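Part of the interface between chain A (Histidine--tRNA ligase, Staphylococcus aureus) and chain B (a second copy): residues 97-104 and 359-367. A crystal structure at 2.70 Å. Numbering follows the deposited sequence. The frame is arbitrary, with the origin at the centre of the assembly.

Chain A (97-104) NPNQPIKL
Chain B 359-367: ADKDYLQRK

What anchors the two copies most firmly? Lys A103 (phi/psi -103/99), on the strand beginning at Ile A102, has its CA-to-CB bond toward the chain B stretch; the side chain follows m, t, p, t. Its NZ forms a salt bridge to Asp B360 OD2 at 2.8 Å and a weak hydrogen bond to Asp B360 OD1 at 3.0 Å. Both residues are buried, where an unpaired charge would be costly. The Lys A103 and Asp B360 (-160/153; chi1 -141°) CA atoms lie 10.9 Å apart, bridged by both side chains together.

How does the arginine reach across? Arg B366 (-124/168; p, t, t, -166°) has its CA-to-CB bond toward chain A's stretch, and its NH1 gives a weak hydrogen bond to Gln A100 O at 3.1 Å. Asp B362 steadies it: Arg B366 NE meets Asp B362 OD2 at 2.7 Å in a salt bridge, and Arg B366 N donates to Asp B362 OD1 at 3.0 Å.

What packs between these polar contacts? Pro A101 (-71/157), after a cis peptide bond, sets its apolar ring's CD 3.9 Å from Tyr B363 CD2, at the ring edge; their CA atoms lie 7.2 Å apart. Tyr B363 (-88/-164; m, -60°) also brings CE2 within 3.6 Å of Lys A103 NZ. Apolar Leu B364 (60/-4; chi1 -105°, chi2 p) places CD2 3.6 Å from CB of Gln A100 (-138/155; m, m, -39°). Both sides summed, 309 Å² is buried.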

# COMPACT_ATOMS: atom_id res chain seq x y z
N ASN A 97 -4.60 11.28 22.98
CA ASN A 97 -4.50 9.84 23.01
C ASN A 97 -3.64 9.36 24.16
O ASN A 97 -2.59 9.92 24.44
CB ASN A 97 -3.88 9.36 21.72
CG ASN A 97 -4.79 8.46 20.98
OD1 ASN A 97 -5.39 8.85 19.95
ND2 ASN A 97 -4.98 7.26 21.52
N PRO A 98 -4.07 8.30 24.84
CA PRO A 98 -3.28 7.79 25.95
C PRO A 98 -1.95 7.24 25.43
O PRO A 98 -0.96 7.32 26.12
CB PRO A 98 -4.16 6.69 26.49
CG PRO A 98 -4.81 6.18 25.29
CD PRO A 98 -5.23 7.45 24.60
N ASN A 99 -1.94 6.73 24.21
CA ASN A 99 -0.74 6.17 23.58
C ASN A 99 0.02 7.23 22.79
O ASN A 99 -0.44 7.70 21.76
CB ASN A 99 -1.14 5.00 22.68
CG ASN A 99 0.02 4.45 21.84
OD1 ASN A 99 1.18 4.83 22.01
ND2 ASN A 99 -0.29 3.54 20.94
N GLN A 100 1.20 7.61 23.28
CA GLN A 100 2.04 8.60 22.64
C GLN A 100 3.49 8.13 22.70
O GLN A 100 3.85 7.35 23.58
CB GLN A 100 1.90 9.94 23.37
CG GLN A 100 0.52 10.53 23.40
CD GLN A 100 0.07 11.23 22.13
OE1 GLN A 100 0.85 11.92 21.45
NE2 GLN A 100 -1.20 11.10 21.82
N PRO A 101 4.36 8.58 21.77
CA PRO A 101 4.05 9.50 20.67
C PRO A 101 3.18 8.85 19.60
O PRO A 101 3.07 7.62 19.54
CB PRO A 101 5.44 9.85 20.12
CG PRO A 101 6.22 8.60 20.35
CD PRO A 101 5.78 8.19 21.74
N ILE A 102 2.47 9.66 18.84
CA ILE A 102 1.66 9.11 17.76
C ILE A 102 2.64 8.77 16.63
O ILE A 102 3.27 9.65 16.05
CB ILE A 102 0.65 10.13 17.26
CG1 ILE A 102 -0.35 10.43 18.35
CG2 ILE A 102 -0.00 9.60 16.06
CD1 ILE A 102 -0.69 9.20 19.14
N LYS A 103 2.85 7.48 16.42
CA LYS A 103 3.76 6.98 15.41
C LYS A 103 2.94 6.47 14.24
O LYS A 103 2.45 5.34 14.29
CB LYS A 103 4.55 5.85 16.02
CG LYS A 103 5.49 6.33 17.12
CD LYS A 103 6.08 5.19 17.92
CE LYS A 103 7.34 4.66 17.34
NZ LYS A 103 7.96 3.77 18.36
N LEU A 104 2.81 7.28 13.18
CA LEU A 104 1.99 6.95 12.00
C LEU A 104 2.77 6.92 10.68
O LEU A 104 3.74 7.68 10.52
CB LEU A 104 0.92 8.02 11.84
CG LEU A 104 -0.20 8.33 12.83
CD1 LEU A 104 -0.83 9.68 12.45
CD2 LEU A 104 -1.24 7.25 12.85
N ALA B 359 9.10 -4.52 18.70
CA ALA B 359 9.37 -4.01 20.04
C ALA B 359 9.19 -2.50 20.09
O ALA B 359 9.07 -1.86 19.05
CB ALA B 359 10.77 -4.40 20.49
N ASP B 360 9.07 -1.95 21.29
CA ASP B 360 8.95 -0.51 21.46
C ASP B 360 9.31 -0.19 22.89
O ASP B 360 9.26 -1.07 23.74
CB ASP B 360 7.55 -0.01 21.14
CG ASP B 360 7.58 1.31 20.42
OD1 ASP B 360 6.52 1.86 20.10
OD2 ASP B 360 8.69 1.82 20.16
N LYS B 361 9.80 1.02 23.13
CA LYS B 361 10.20 1.44 24.47
C LYS B 361 9.40 2.65 24.80
O LYS B 361 8.49 3.01 24.06
CB LYS B 361 11.69 1.79 24.55
CG LYS B 361 12.07 2.96 23.71
CD LYS B 361 13.53 3.14 23.68
CE LYS B 361 13.99 3.59 25.01
NZ LYS B 361 13.36 4.91 25.32
N ASP B 362 9.82 3.36 25.84
CA ASP B 362 9.10 4.55 26.27
C ASP B 362 9.79 5.87 26.02
O ASP B 362 10.80 6.17 26.64
CB ASP B 362 8.71 4.43 27.76
CG ASP B 362 8.10 5.72 28.33
OD1 ASP B 362 8.80 6.45 29.08
OD2 ASP B 362 6.92 6.00 28.03
N TYR B 363 9.24 6.65 25.10
CA TYR B 363 9.73 7.99 24.82
C TYR B 363 8.89 8.72 25.85
O TYR B 363 8.43 8.07 26.78
CB TYR B 363 9.38 8.33 23.38
CG TYR B 363 10.04 7.31 22.46
CD1 TYR B 363 11.43 7.17 22.45
CD2 TYR B 363 9.30 6.44 21.68
CE1 TYR B 363 12.05 6.19 21.72
CE2 TYR B 363 9.94 5.44 20.93
CZ TYR B 363 11.31 5.33 20.96
OH TYR B 363 11.97 4.34 20.27
N LEU B 364 8.72 10.03 25.82
CA LEU B 364 7.87 10.64 26.89
C LEU B 364 8.30 10.47 28.38
O LEU B 364 7.64 10.98 29.27
CB LEU B 364 6.43 10.14 26.77
CG LEU B 364 5.36 11.05 26.20
CD1 LEU B 364 5.65 11.38 24.77
CD2 LEU B 364 4.01 10.34 26.29
N GLN B 365 9.36 9.72 28.66
CA GLN B 365 9.88 9.53 30.03
C GLN B 365 8.84 9.45 31.12
O GLN B 365 8.57 10.45 31.76
CB GLN B 365 10.85 10.66 30.39
CG GLN B 365 12.22 10.57 29.74
CD GLN B 365 12.96 11.90 29.71
OE1 GLN B 365 14.17 11.97 29.99
NE2 GLN B 365 12.24 12.95 29.35
N ARG B 366 8.27 8.28 31.35
CA ARG B 366 7.28 8.17 32.40
C ARG B 366 7.52 7.14 33.49
O ARG B 366 8.42 6.30 33.41
CB ARG B 366 5.86 8.04 31.81
CG ARG B 366 5.69 7.12 30.65
CD ARG B 366 4.40 7.45 29.89
NE ARG B 366 4.39 6.73 28.62
CZ ARG B 366 3.58 6.96 27.60
NH1 ARG B 366 3.72 6.23 26.50
NH2 ARG B 366 2.59 7.84 27.67
N LYS B 367 6.72 7.25 34.55
CA LYS B 367 6.82 6.36 35.71
C LYS B 367 6.50 4.93 35.32
O LYS B 367 5.68 4.73 34.43
CB LYS B 367 5.83 6.83 36.76
CG LYS B 367 5.81 8.32 36.92
CD LYS B 367 4.60 8.73 37.70
CE LYS B 367 4.68 8.27 39.15
NZ LYS B 367 5.54 9.20 39.92